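Local atomic coordinates of hypothetical protein TM_1646 (Thermotoga maritima MSB8, PDB entry 2P61), a protein that is of unknown function, belongs to the DUF327 family and folds as an all-helical chain. Residues E59-G64 with R78-I83. Sequence-based numbering, arbitrary orientation. Where two conformers were deposited one is given.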
loop_
_atom_site.group_PDB
_atom_site.type_symbol
_atom_site.label_atom_id
_atom_site.label_comp_id
_atom_site.label_asym_id
_atom_site.label_seq_id
_atom_site.Cartn_x
_atom_site.Cartn_y
_atom_site.Cartn_z
ATOM N N GLU A 59 5.696 6.027 1.036
ATOM C CA GLU A 59 4.802 6.657 1.999
ATOM C C GLU A 59 4.067 5.566 2.741
ATOM O O GLU A 59 3.765 5.742 3.914
ATOM C CB GLU A 59 3.877 7.758 1.392
ATOM C CG GLU A 59 3.003 8.656 2.400
ATOM C CD GLU A 59 3.840 9.416 3.508
ATOM O OE1 GLU A 59 3.203 9.879 4.515
ATOM O OE2 GLU A 59 5.124 9.575 3.420
ATOM N N VAL A 60 3.796 4.437 2.098
ATOM C CA VAL A 60 3.226 3.266 2.817
ATOM C C VAL A 60 4.162 2.731 3.965
ATOM O O VAL A 60 3.652 2.392 5.068
ATOM C CB VAL A 60 2.999 2.070 1.916
ATOM C CG1 VAL A 60 2.504 0.947 2.739
ATOM C CG2 VAL A 60 1.963 2.403 0.734
ATOM N N ILE A 61 5.492 2.633 3.700
ATOM C CA ILE A 61 6.433 2.160 4.671
ATOM C C ILE A 61 6.603 3.261 5.705
ATOM O O ILE A 61 6.511 2.983 6.902
ATOM C CB ILE A 61 7.877 1.959 4.152
ATOM C CG1 ILE A 61 8.064 1.123 2.877
ATOM C CG2 ILE A 61 8.715 1.380 5.306
ATOM C CD1 ILE A 61 7.486 -0.236 2.930
ATOM N N ASP A 62 6.830 4.508 5.261
ATOM C CA ASP A 62 7.156 5.631 6.179
ATOM C C ASP A 62 6.063 5.817 7.217
ATOM O O ASP A 62 6.344 5.899 8.410
ATOM C CB ASP A 62 7.549 6.933 5.442
ATOM C CG ASP A 62 7.609 8.202 6.372
ATOM O OD1 ASP A 62 7.341 8.095 7.598
ATOM O OD2 ASP A 62 7.916 9.346 5.884
ATOM N N SER A 63 4.786 5.837 6.794
ATOM C CA SER A 63 3.639 5.944 7.740
ATOM C C SER A 63 3.263 4.639 8.539
ATOM O O SER A 63 2.596 4.752 9.651
ATOM C CB SER A 63 2.387 6.397 6.976
ATOM O OG SER A 63 2.087 5.513 5.845
ATOM N N GLY A 64 3.578 3.432 7.970
ATOM C CA GLY A 64 3.514 2.133 8.707
ATOM C C GLY A 64 4.435 2.353 9.912
ATOM O O GLY A 64 3.993 2.354 11.095
ATOM N N ARG A 78 -2.899 8.301 7.853
ATOM C CA ARG A 78 -1.759 8.539 6.988
ATOM C C ARG A 78 -1.570 7.155 6.375
ATOM O O ARG A 78 -1.272 7.044 5.130
ATOM C CB ARG A 78 -0.545 8.924 7.842
ATOM C CG ARG A 78 0.513 9.824 7.186
ATOM C CD ARG A 78 1.925 9.952 8.016
ATOM N NE ARG A 78 3.037 9.924 7.058
ATOM C CZ ARG A 78 4.331 10.017 7.334
ATOM N NH1 ARG A 78 4.764 10.172 8.589
ATOM N NH2 ARG A 78 5.224 9.911 6.336
ATOM N N TYR A 79 -1.791 6.099 7.224
ATOM C CA TYR A 79 -1.522 4.686 6.794
ATOM C C TYR A 79 -2.460 4.121 5.685
ATOM O O TYR A 79 -2.013 3.654 4.605
ATOM C CB TYR A 79 -1.448 3.678 7.995
ATOM C CG TYR A 79 -0.772 2.308 7.626
ATOM C CD1 TYR A 79 0.463 2.274 6.962
ATOM C CD2 TYR A 79 -1.386 1.073 7.896
ATOM C CE1 TYR A 79 1.065 1.057 6.560
ATOM C CE2 TYR A 79 -0.798 -0.143 7.546
ATOM C CZ TYR A 79 0.451 -0.143 6.897
ATOM O OH TYR A 79 1.111 -1.332 6.543
ATOM N N LYS A 80 -3.750 4.071 6.061
ATOM C CA LYS A 80 -4.889 3.717 5.231
ATOM C C LYS A 80 -4.893 4.548 3.984
ATOM O O LYS A 80 -5.026 3.996 2.917
ATOM C CB LYS A 80 -6.146 3.986 6.028
ATOM C CG LYS A 80 -6.281 3.120 7.292
ATOM C CD LYS A 80 -7.644 2.505 7.392
ATOM C CE LYS A 80 -8.053 2.192 8.802
ATOM N NZ LYS A 80 -9.067 1.032 8.739
ATOM N N ASN A 81 -4.733 5.882 4.103
ATOM C CA ASN A 81 -4.643 6.749 2.906
ATOM C C ASN A 81 -3.507 6.357 1.957
ATOM O O ASN A 81 -3.705 6.178 0.765
ATOM C CB ASN A 81 -4.517 8.245 3.242
ATOM C CG ASN A 81 -5.794 8.822 3.886
ATOM O OD1 ASN A 81 -6.938 8.287 3.787
ATOM N ND2 ASN A 81 -5.601 9.937 4.562
ATOM N N ALA A 82 -2.308 6.236 2.500
ATOM C CA ALA A 82 -1.131 5.885 1.762
ATOM C C ALA A 82 -1.352 4.589 1.076
ATOM O O ALA A 82 -1.019 4.451 -0.088
ATOM C CB ALA A 82 -0.000 5.775 2.717
ATOM N N ILE A 83 -1.917 3.613 1.756
ATOM C CA ILE A 83 -2.165 2.327 1.091
ATOM C C ILE A 83 -3.232 2.446 0.008
ATOM O O ILE A 83 -3.082 1.744 -1.016
ATOM C CB ILE A 83 -2.582 1.242 2.050
ATOM C CG1 ILE A 83 -1.375 0.773 2.832
ATOM C CG2 ILE A 83 -3.238 0.134 1.339
ATOM C CD1 ILE A 83 -1.738 -0.246 3.909
#
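V60 and S63 face A82 and Y79 where helices 37-69 and 73-95 pack antiparallel, the local axes 8.6 Å apart at closest approach and their directions 167° apart. The CA atoms of V60 and A82 are 5.2 Å apart, and the methyl of A82 packs against S63 OG and E59 O together. E59 O accepts both the helical N-H of S63 and S63 OG (2.6 Å), which turns the buried hydroxyl back onto its own helix. Where G64 has no side chain, the Y79 ring moves in, its CE1 3.4 Å from G64 CA, while V60 O lies at the ring edge. V60 CG1, anti to the backbone N (chi1 177°), meets both this ring and CG1 of I83. On the more exposed side, R78 reaches across above the CA and CB of S63 and grips the E59 carboxylate side-on: NE donates to OE1 (2.5 Å) and NH2 to OE2 (2.9 Å), with NH2 also reaching OE1 and the two planes only 23° apart. A weak bond from NH2 to D62 OD2 rests on one of two D62 conformers. An alanine in place of R78 would probably leave the E59 carboxylate without its cationic mate. Y79 OH is hydrogen-bonded to N146 OD1, and I83 packs on helices 105-129 and 138-153. The pair is thus an antiparallel helical hairpin within a four-helix bundle, bridged by charges on its outer side.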